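Local structure of ULam111 (Flavobacterium sp., 5WUT) at residues N38-Y44 and N205-N211; Q115-I119 and P195-F200. The protein hydrolyses glycosidic bonds in laminarin, probably as a retaining endo-beta-1,3-glucanase of glycoside hydrolase family 16. One frame throughout, in Å; residues are numbered along the deposited sequence.

Contact 1 of 2, residues N38-Y44 and N205-N211; sequences NSERQLY and NMAIGGN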
ATOM      1  N   ASN A  38     -28.717   3.704  -6.977  1.00 20.40           N
ATOM      2  CA  ASN A  38     -28.131   4.923  -6.431  1.00 22.33           C
ATOM      3  C   ASN A  38     -28.464   6.156  -7.251  1.00 20.25           C
ATOM      4  O   ASN A  38     -27.698   7.121  -7.260  1.00 22.69           O
ATOM      5  CB  ASN A  38     -26.611   4.793  -6.366  1.00 19.76           C
ATOM      6  CG  ASN A  38     -26.140   4.038  -5.146  1.00 22.99           C
ATOM      7  OD1 ASN A  38     -26.267   4.521  -4.019  1.00 22.73           O
ATOM      8  ND2 ASN A  38     -25.579   2.848  -5.360  1.00 24.06           N
ATOM      9  N   SER A  39     -29.629   6.146  -7.896  1.00 20.25           N
ATOM     10  CA  SER A  39     -30.133   7.317  -8.608  1.00 15.91           C
ATOM     11  C   SER A  39     -29.138   7.852  -9.653  1.00 18.65           C
ATOM     12  O   SER A  39     -28.993   9.055  -9.844  1.00 18.33           O
ATOM     13  CB  SER A  39     -30.484   8.417  -7.599  1.00 19.28           C
ATOM     14  OG  SER A  39     -31.417   9.319  -8.148  1.00 20.12           O
ATOM     15  N   GLU A  40     -28.440   6.937 -10.314  1.00 14.73           N
ATOM     16  CA  GLU A  40     -27.394   7.280 -11.273  1.00 13.56           C
ATOM     17  C   GLU A  40     -27.880   7.842 -12.607  1.00 15.52           C
ATOM     18  O   GLU A  40     -29.019   7.610 -13.007  1.00 16.99           O
ATOM     19  CB  GLU A  40     -26.528   6.040 -11.491  1.00 13.15           C
ATOM     20  CG  GLU A  40     -25.646   5.771 -10.283  1.00 16.42           C
ATOM     21  CD  GLU A  40     -25.068   4.391 -10.275  1.00 16.57           C
ATOM     22  OE1 GLU A  40     -25.204   3.671 -11.292  1.00 16.02           O
ATOM     23  OE2 GLU A  40     -24.444   4.025  -9.244  1.00 17.31           O
ATOM     24  N   ARG A  41     -27.009   8.602 -13.274  1.00 12.67           N
ATOM     25  CA  ARG A  41     -27.392   9.271 -14.519  1.00 12.99           C
ATOM     26  C   ARG A  41     -27.320   8.406 -15.791  1.00 15.73           C
ATOM     27  O   ARG A  41     -28.080   8.641 -16.736  1.00 16.83           O
ATOM     28  CB  ARG A  41     -26.532  10.518 -14.743  1.00 16.25           C
ATOM     29  CG  ARG A  41     -26.610  11.549 -13.622  1.00 16.61           C
ATOM     30  CD  ARG A  41     -26.007  12.864 -14.050  1.00 14.40           C
ATOM     31  NE  ARG A  41     -25.883  13.775 -12.914  1.00 15.76           N
ATOM     32  CZ  ARG A  41     -25.560  15.063 -13.008  1.00 16.31           C
ATOM     33  NH1 ARG A  41     -25.357  15.633 -14.195  1.00 14.65           N
ATOM     34  NH2 ARG A  41     -25.465  15.792 -11.901  1.00 20.21           N
ATOM     35  N   GLN A  42     -26.420   7.427 -15.835  1.00 16.01           N
ATOM     36  CA  GLN A  42     -26.132   6.753 -17.102  1.00 14.56           C
ATOM     37  C   GLN A  42     -27.139   5.695 -17.525  1.00 11.37           C
ATOM     38  O   GLN A  42     -27.763   5.032 -16.695  1.00 12.38           O
ATOM     39  CB  GLN A  42     -24.738   6.108 -17.046  1.00 12.03           C
ATOM     40  CG  GLN A  42     -24.688   4.775 -16.291  1.00 12.65           C
ATOM     41  CD  GLN A  42     -24.861   4.925 -14.795  1.00 12.20           C
ATOM     42  OE1 GLN A  42     -24.535   5.970 -14.229  1.00 11.67           O
ATOM     43  NE2 GLN A  42     -25.365   3.879 -14.142  1.00 12.66           N
ATOM     44  N   LEU A  43     -27.292   5.567 -18.843  1.00 11.76           N
ATOM     45  CA  LEU A  43     -27.837   4.358 -19.430  1.00 10.56           C
ATOM     46  C   LEU A  43     -26.658   3.488 -19.802  1.00 10.46           C
ATOM     47  O   LEU A  43     -25.686   3.963 -20.393  1.00 11.43           O
ATOM     48  CB  LEU A  43     -28.682   4.633 -20.675  1.00 16.39           C
ATOM     49  CG  LEU A  43     -29.919   5.499 -20.533  1.00 18.81           C
ATOM     50  CD1 LEU A  43     -30.675   5.474 -21.859  1.00 21.76           C
ATOM     51  CD2 LEU A  43     -30.780   4.987 -19.406  1.00 21.62           C
ATOM     52  N   TYR A  44     -26.735   2.216 -19.448  1.00 10.68           N
ATOM     53  CA  TYR A  44     -25.686   1.292 -19.827  1.00 10.95           C
ATOM     54  C   TYR A  44     -26.002   0.718 -21.205  1.00 12.28           C
ATOM     55  O   TYR A  44     -27.166   0.437 -21.518  1.00 12.71           O
ATOM     56  CB  TYR A  44     -25.546   0.201 -18.783  1.00 10.96           C
ATOM     57  CG  TYR A  44     -24.861   0.640 -17.508  1.00 11.06           C
ATOM     58  CD1 TYR A  44     -23.612   1.234 -17.546  1.00  9.88           C
ATOM     59  CD2 TYR A  44     -25.452   0.426 -16.271  1.00 10.15           C
ATOM     60  CE1 TYR A  44     -22.963   1.608 -16.385  1.00 10.40           C
ATOM     61  CE2 TYR A  44     -24.808   0.804 -15.102  1.00 11.55           C
ATOM     62  CZ  TYR A  44     -23.565   1.387 -15.171  1.00 10.19           C
ATOM     63  OH  TYR A  44     -22.909   1.759 -14.012  1.00 10.77           O
ATOM     64  N   ASN A 205     -17.913  -1.919 -14.088  1.00  9.23           N
ATOM     65  CA  ASN A 205     -18.809  -0.880 -14.591  1.00  9.36           C
ATOM     66  C   ASN A 205     -18.236   0.501 -14.358  1.00 10.71           C
ATOM     67  O   ASN A 205     -17.271   0.677 -13.618  1.00  8.93           O
ATOM     68  CB  ASN A 205     -20.198  -0.977 -13.940  1.00  8.46           C
ATOM     69  CG  ASN A 205     -20.216  -0.458 -12.525  1.00 11.17           C
ATOM     70  OD1 ASN A 205     -19.835  -1.170 -11.592  1.00 12.60           O
ATOM     71  ND2 ASN A 205     -20.636   0.802 -12.350  1.00 10.55           N
ATOM     72  N   MET A 206     -18.837   1.495 -14.993  1.00  9.30           N
ATOM     73  CA  MET A 206     -18.492   2.872 -14.665  1.00  9.49           C
ATOM     74  C   MET A 206     -19.771   3.694 -14.596  1.00 13.72           C
ATOM     75  O   MET A 206     -20.454   3.910 -15.608  1.00 11.00           O
ATOM     76  CB  MET A 206     -17.493   3.454 -15.668  1.00  9.58           C
ATOM     77  CG  MET A 206     -17.234   4.950 -15.456  1.00 10.42           C
ATOM     78  SD  MET A 206     -15.781   5.635 -16.285  1.00 13.42           S
ATOM     79  CE  MET A 206     -15.907   4.888 -17.908  1.00 11.63           C
ATOM     80  N   ALA A 207     -20.136   4.088 -13.383  1.00 10.23           N
ATOM     81  CA  ALA A 207     -21.326   4.900 -13.166  1.00  7.92           C
ATOM     82  C   ALA A 207     -21.020   6.412 -13.202  1.00 10.40           C
ATOM     83  O   ALA A 207     -19.869   6.844 -13.132  1.00  9.77           O
ATOM     84  CB  ALA A 207     -21.980   4.526 -11.854  1.00 10.25           C
ATOM     85  N   ILE A 208     -22.076   7.206 -13.355  1.00  9.71           N
ATOM     86  CA  ILE A 208     -21.976   8.653 -13.431  1.00 11.58           C
ATOM     87  C   ILE A 208     -22.960   9.292 -12.463  1.00 12.56           C
ATOM     88  O   ILE A 208     -24.158   9.019 -12.531  1.00 11.54           O
ATOM     89  CB  ILE A 208     -22.279   9.161 -14.854  1.00 11.31           C
ATOM     90  CG1 ILE A 208     -21.224   8.621 -15.820  1.00 11.78           C
ATOM     91  CG2 ILE A 208     -22.356  10.704 -14.867  1.00 11.22           C
ATOM     92  CD1 ILE A 208     -21.606   8.762 -17.295  1.00 12.91           C
ATOM     93  N   GLY A 209     -22.447  10.096 -11.536  1.00 13.19           N
ATOM     94  CA  GLY A 209     -23.299  10.800 -10.586  1.00 13.56           C
ATOM     95  C   GLY A 209     -23.996   9.887  -9.606  1.00 12.54           C
ATOM     96  O   GLY A 209     -23.486   8.821  -9.292  1.00 12.69           O
ATOM     97  N   GLY A 210     -25.163  10.303  -9.116  1.00 12.81           N
ATOM     98  CA  GLY A 210     -25.879   9.473  -8.170  1.00 15.39           C
ATOM     99  C   GLY A 210     -25.506   9.643  -6.709  1.00 14.47           C
ATOM    100  O   GLY A 210     -24.683  10.493  -6.346  1.00 15.16           O
ATOM    101  N   ASN A 211     -26.101   8.791  -5.881  1.00 15.62           N
ATOM    102  CA  ASN A 211     -26.002   8.902  -4.438  1.00 15.95           C
ATOM    103  C   ASN A 211     -24.580   8.681  -3.928  1.00 17.05           C
ATOM    104  O   ASN A 211     -24.178   9.266  -2.923  1.00 18.00           O
ATOM    105  CB  ASN A 211     -26.952   7.864  -3.813  1.00 17.10           C
ATOM    106  CG  ASN A 211     -26.810   7.750  -2.299  1.00 15.00           C
ATOM    107  OD1 ASN A 211     -26.848   8.747  -1.593  1.00 17.82           O
ATOM    108  ND2 ASN A 211     -26.685   6.520  -1.804  1.00 16.42           N
TER
HETATM  109  O   HOH W   1     -23.812   6.871  -7.557  1.00 16.04           O
HETATM  110  O   HOH W   2     -26.281  12.708 -10.298  1.00 18.36           O

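Contact 2 of 2, residues Q115-I119 and P195-F200; sequences QCGEI and PYDQPF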
ATOM      1  N   GLN A 115     -28.407  -9.794   1.018  1.00 13.71           N
ATOM      2  CA  GLN A 115     -28.164 -11.090   1.652  1.00 13.48           C
ATOM      3  C   GLN A 115     -27.117 -11.897   0.891  1.00 14.14           C
ATOM      4  O   GLN A 115     -26.337 -12.649   1.485  1.00 14.97           O
ATOM      5  CB  GLN A 115     -29.472 -11.887   1.764  1.00 15.75           C
ATOM      6  CG  GLN A 115     -29.327 -13.267   2.403  1.00 18.06           C
ATOM      7  CD  GLN A 115     -29.114 -13.209   3.906  1.00 23.57           C
ATOM      8  OE1 GLN A 115     -29.486 -12.236   4.567  1.00 25.06           O
ATOM      9  NE2 GLN A 115     -28.514 -14.263   4.456  1.00 24.38           N
ATOM     10  N   CYS A 116     -27.090 -11.722  -0.425  1.00 12.60           N
ATOM     11  CA  CYS A 116     -26.171 -12.463  -1.286  1.00 13.28           C
ATOM     12  C   CYS A 116     -24.716 -12.101  -1.019  1.00 11.51           C
ATOM     13  O   CYS A 116     -23.815 -12.887  -1.297  1.00 10.85           O
ATOM     14  CB  CYS A 116     -26.486 -12.201  -2.761  1.00 11.18           C
ATOM     15  SG  CYS A 116     -26.322 -10.471  -3.248  1.00 13.26           S
ATOM     16  N   GLY A 117     -24.487 -10.911  -0.479  1.00 11.31           N
ATOM     17  CA  GLY A 117     -23.128 -10.439  -0.278  1.00 12.30           C
ATOM     18  C   GLY A 117     -22.516  -9.733  -1.483  1.00  9.75           C
ATOM     19  O   GLY A 117     -22.853 -10.010  -2.650  1.00 10.76           O
ATOM     20  N   GLU A 118     -21.591  -8.819  -1.194  1.00  7.71           N
ATOM     21  CA  GLU A 118     -20.917  -8.028  -2.212  1.00  6.98           C
ATOM     22  C   GLU A 118     -19.482  -7.783  -1.777  1.00  8.90           C
ATOM     23  O   GLU A 118     -19.234  -7.534  -0.594  1.00 10.00           O
ATOM     24  CB  GLU A 118     -21.652  -6.698  -2.422  1.00 11.24           C
ATOM     25  CG  GLU A 118     -20.947  -5.711  -3.357  1.00  9.54           C
ATOM     26  CD  GLU A 118     -21.710  -4.404  -3.549  1.00 11.23           C
ATOM     27  OE1 GLU A 118     -22.939  -4.368  -3.324  1.00 13.34           O
ATOM     28  OE2 GLU A 118     -21.081  -3.404  -3.927  1.00 10.39           O
ATOM     29  N   ILE A 119     -18.549  -7.861  -2.723  1.00  9.14           N
ATOM     30  CA  ILE A 119     -17.133  -7.560  -2.474  1.00  8.41           C
ATOM     31  C   ILE A 119     -16.692  -6.433  -3.399  1.00  8.90           C
ATOM     32  O   ILE A 119     -16.727  -6.589  -4.618  1.00  8.19           O
ATOM     33  CB  ILE A 119     -16.208  -8.787  -2.714  1.00  8.84           C
ATOM     34  CG1 ILE A 119     -16.771 -10.044  -2.046  1.00 10.10           C
ATOM     35  CG2 ILE A 119     -14.755  -8.463  -2.251  1.00  9.25           C
ATOM     36  CD1 ILE A 119     -16.011 -11.306  -2.392  1.00  7.54           C
ATOM     37  N   PRO A 195     -21.777 -13.982   4.061  1.00 10.84           N
ATOM     38  CA  PRO A 195     -22.357 -14.716   2.937  1.00 11.89           C
ATOM     39  C   PRO A 195     -21.286 -15.171   1.945  1.00 11.75           C
ATOM     40  O   PRO A 195     -21.611 -15.363   0.774  1.00 12.48           O
ATOM     41  CB  PRO A 195     -23.271 -13.679   2.286  1.00 11.87           C
ATOM     42  CG  PRO A 195     -22.549 -12.368   2.561  1.00 12.19           C
ATOM     43  CD  PRO A 195     -22.010 -12.529   3.951  1.00 11.46           C
ATOM     44  N   TYR A 196     -20.041 -15.312   2.390  1.00 11.20           N
ATOM     45  CA  TYR A 196     -18.935 -15.487   1.453  1.00  9.57           C
ATOM     46  C   TYR A 196     -18.425 -16.924   1.301  1.00  9.40           C
ATOM     47  O   TYR A 196     -17.313 -17.129   0.817  1.00 10.81           O
ATOM     48  CB  TYR A 196     -17.778 -14.556   1.857  1.00  9.36           C
ATOM     49  CG  TYR A 196     -18.223 -13.107   1.828  1.00  9.24           C
ATOM     50  CD1 TYR A 196     -18.526 -12.488   0.624  1.00  8.42           C
ATOM     51  CD2 TYR A 196     -18.381 -12.377   2.994  1.00  9.95           C
ATOM     52  CE1 TYR A 196     -18.963 -11.176   0.576  1.00  7.16           C
ATOM     53  CE2 TYR A 196     -18.823 -11.044   2.955  1.00  9.04           C
ATOM     54  CZ  TYR A 196     -19.108 -10.452   1.735  1.00  9.06           C
ATOM     55  OH  TYR A 196     -19.554  -9.151   1.679  1.00  8.88           O
ATOM     56  N   ASP A 197     -19.234 -17.908   1.705  1.00 12.04           N
ATOM     57  CA  ASP A 197     -18.911 -19.310   1.462  1.00 12.71           C
ATOM     58  C   ASP A 197     -19.790 -19.861   0.345  1.00 13.48           C
ATOM     59  O   ASP A 197     -20.506 -20.856   0.505  1.00 13.65           O
ATOM     60  CB  ASP A 197     -19.067 -20.135   2.746  1.00 12.80           C
ATOM     61  CG  ASP A 197     -18.161 -19.655   3.864  1.00 13.11           C
ATOM     62  OD1 ASP A 197     -17.005 -19.275   3.583  1.00 10.27           O
ATOM     63  OD2 ASP A 197     -18.606 -19.686   5.029  1.00 14.35           O
ATOM     64  N   GLN A 198     -19.732 -19.173  -0.793  1.00 11.99           N
ATOM     65  CA  GLN A 198     -20.452 -19.557  -2.002  1.00  9.24           C
ATOM     66  C   GLN A 198     -19.693 -18.966  -3.180  1.00 10.40           C
ATOM     67  O   GLN A 198     -18.839 -18.097  -2.996  1.00 10.76           O
ATOM     68  CB  GLN A 198     -21.891 -19.050  -1.980  1.00 12.43           C
ATOM     69  CG  GLN A 198     -21.971 -17.536  -1.953  1.00 11.10           C
ATOM     70  CD  GLN A 198     -23.342 -16.992  -2.302  1.00 13.24           C
ATOM     71  OE1 GLN A 198     -24.094 -17.584  -3.088  1.00 15.61           O
ATOM     72  NE2 GLN A 198     -23.684 -15.859  -1.703  1.00 12.79           N
ATOM     73  N   PRO A 199     -19.994 -19.425  -4.402  1.00 11.06           N
ATOM     74  CA  PRO A 199     -19.378 -18.766  -5.559  1.00 10.87           C
ATOM     75  C   PRO A 199     -19.875 -17.327  -5.701  1.00  9.42           C
ATOM     76  O   PRO A 199     -21.005 -17.014  -5.295  1.00 11.43           O
ATOM     77  CB  PRO A 199     -19.835 -19.626  -6.749  1.00 14.07           C
ATOM     78  CG  PRO A 199     -20.284 -20.942  -6.131  1.00 13.51           C
ATOM     79  CD  PRO A 199     -20.844 -20.563  -4.797  1.00 12.72           C
ATOM     80  N   PHE A 200     -19.017 -16.479  -6.258  1.00  9.05           N
ATOM     81  CA  PHE A 200     -19.354 -15.093  -6.574  1.00  9.75           C
ATOM     82  C   PHE A 200     -19.063 -14.832  -8.045  1.00  9.74           C
ATOM     83  O   PHE A 200     -18.258 -15.537  -8.634  1.00 10.04           O
ATOM     84  CB  PHE A 200     -18.542 -14.129  -5.691  1.00  9.71           C
ATOM     85  CG  PHE A 200     -19.189 -13.821  -4.360  1.00  9.28           C
ATOM     86  CD1 PHE A 200     -19.416 -14.828  -3.424  1.00 10.28           C
ATOM     87  CD2 PHE A 200     -19.544 -12.517  -4.038  1.00  9.07           C
ATOM     88  CE1 PHE A 200     -20.042 -14.537  -2.218  1.00  8.69           C
ATOM     89  CE2 PHE A 200     -20.145 -12.230  -2.833  1.00 10.35           C
ATOM     90  CZ  PHE A 200     -20.401 -13.244  -1.928  1.00  9.15           C
TER

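Contact 1 of 2, residues N38-Y44 and N205-N211
Strands 42-44 and 205-208 run roughly antiparallel, at 154°, with their axes 7.4 Å apart at closest. Two main-chain hydrogen bonds join the segments. Arg41 N donates to Ile208 O, at the end of strand 205-208, at 3.0 Å; past the strands, Asn211 N donates to Asn38 O at 2.7 Å. Gly210 packs tightly here, with its CA 3.1 Å from Asn38 O. A CB on Gly210 would clash with Asn38 O and with Glu40 CG, and its backbone angles also call for glycine.

Side chains extend the link. Asn211 ND2 donates to Asn38 OD1 at 3.0 Å. Gln42 stands in for a backbone partner: its OE1 accepts from Ile208 N at 2.9 Å, while its NE2 donates to Glu40 OE1 at 2.9 Å. Asn205 ND2 donates to Tyr44 OH at 3.0 Å. A water accepts from both Arg41 NE and Gly210 N, each at 2.9 Å. The Arg41 guanidinium also bonds Pro215 O.

Strand 66-80 pairs with both strands, parallel to 42-44 and antiparallel to 200-208. Strand 97-105 also pairs with 200-208, and its Trp102 donates to Asn205 OD1. Trp36 stacks edge-to-face with Tyr44.

Contact 2 of 2, residues Q115-I119 and P195-F200
The Ile119 side chain packs against two aromatic rings. Its CD1 lies over one face of the Phe200 ring, 4.1 Å from CD2 of Phe200. Its CG1 is 3.6 Å from CE1 of Tyr196. The Tyr196 hydroxyl adds a polar tie, with OH donating to Glu118 O at 2.8 Å.

Gly117 lets the turn before the strand come close to the loop. Its CA is 3.5 Å from Pro195 CG. A CB there would clash with Pro195 CG and sit tight against both rings, and the positive phi of 86° with psi of 152° itself calls for glycine. Gln115 O also touches the proline, 3.3 Å from Pro195 CB. Gln198 NE2 bonds Pro195 O at 3.3 Å within the loop, and it also bonds Asn107 OD1.

Glu118 has its CA-to-CB bond directed away from the loop. Its OE1 accepts from Trp113 NE1, and its OE2 lies close to Asp120 OD1. Ile119 and Tyr196 also touch Met172 of strand 172-176 and Leu136 of strand 131-137, while Phe200 meets Trp167.

Residues 118-120, Glu-Ile-Asp, match the start of the ExDxxE signature of family 16. In relatives the first glutamate of that signature is the catalytic nucleophile, so Glu118 probably has this role. The contact thus packs one face of the likely catalytic strand of the beta-jelly roll against the loop leading into strand 200-208.

In the fold
Contacts 1 and 2 meet the same sheet at opposite ends of strand 200-208. Phe200 begins that strand in contact 2, and residues 205-208 end it in contact 1. In sequence, both segments of contact 2 fall between those of contact 1. The contact centres are 23 Å apart and the nearest atoms about 8 Å apart, without touching. Glu118, the probable nucleophile, reaches furthest across this gap: its OE1 is 8.0 Å from Asn38 ND2, and its OE2 is 8.1 Å from Asn205 OD1. Trp102 of strand 97-105 connects the two, touching Glu118 and bonding Asn205. Contact 1 therefore probably lies beside the catalytic cleft.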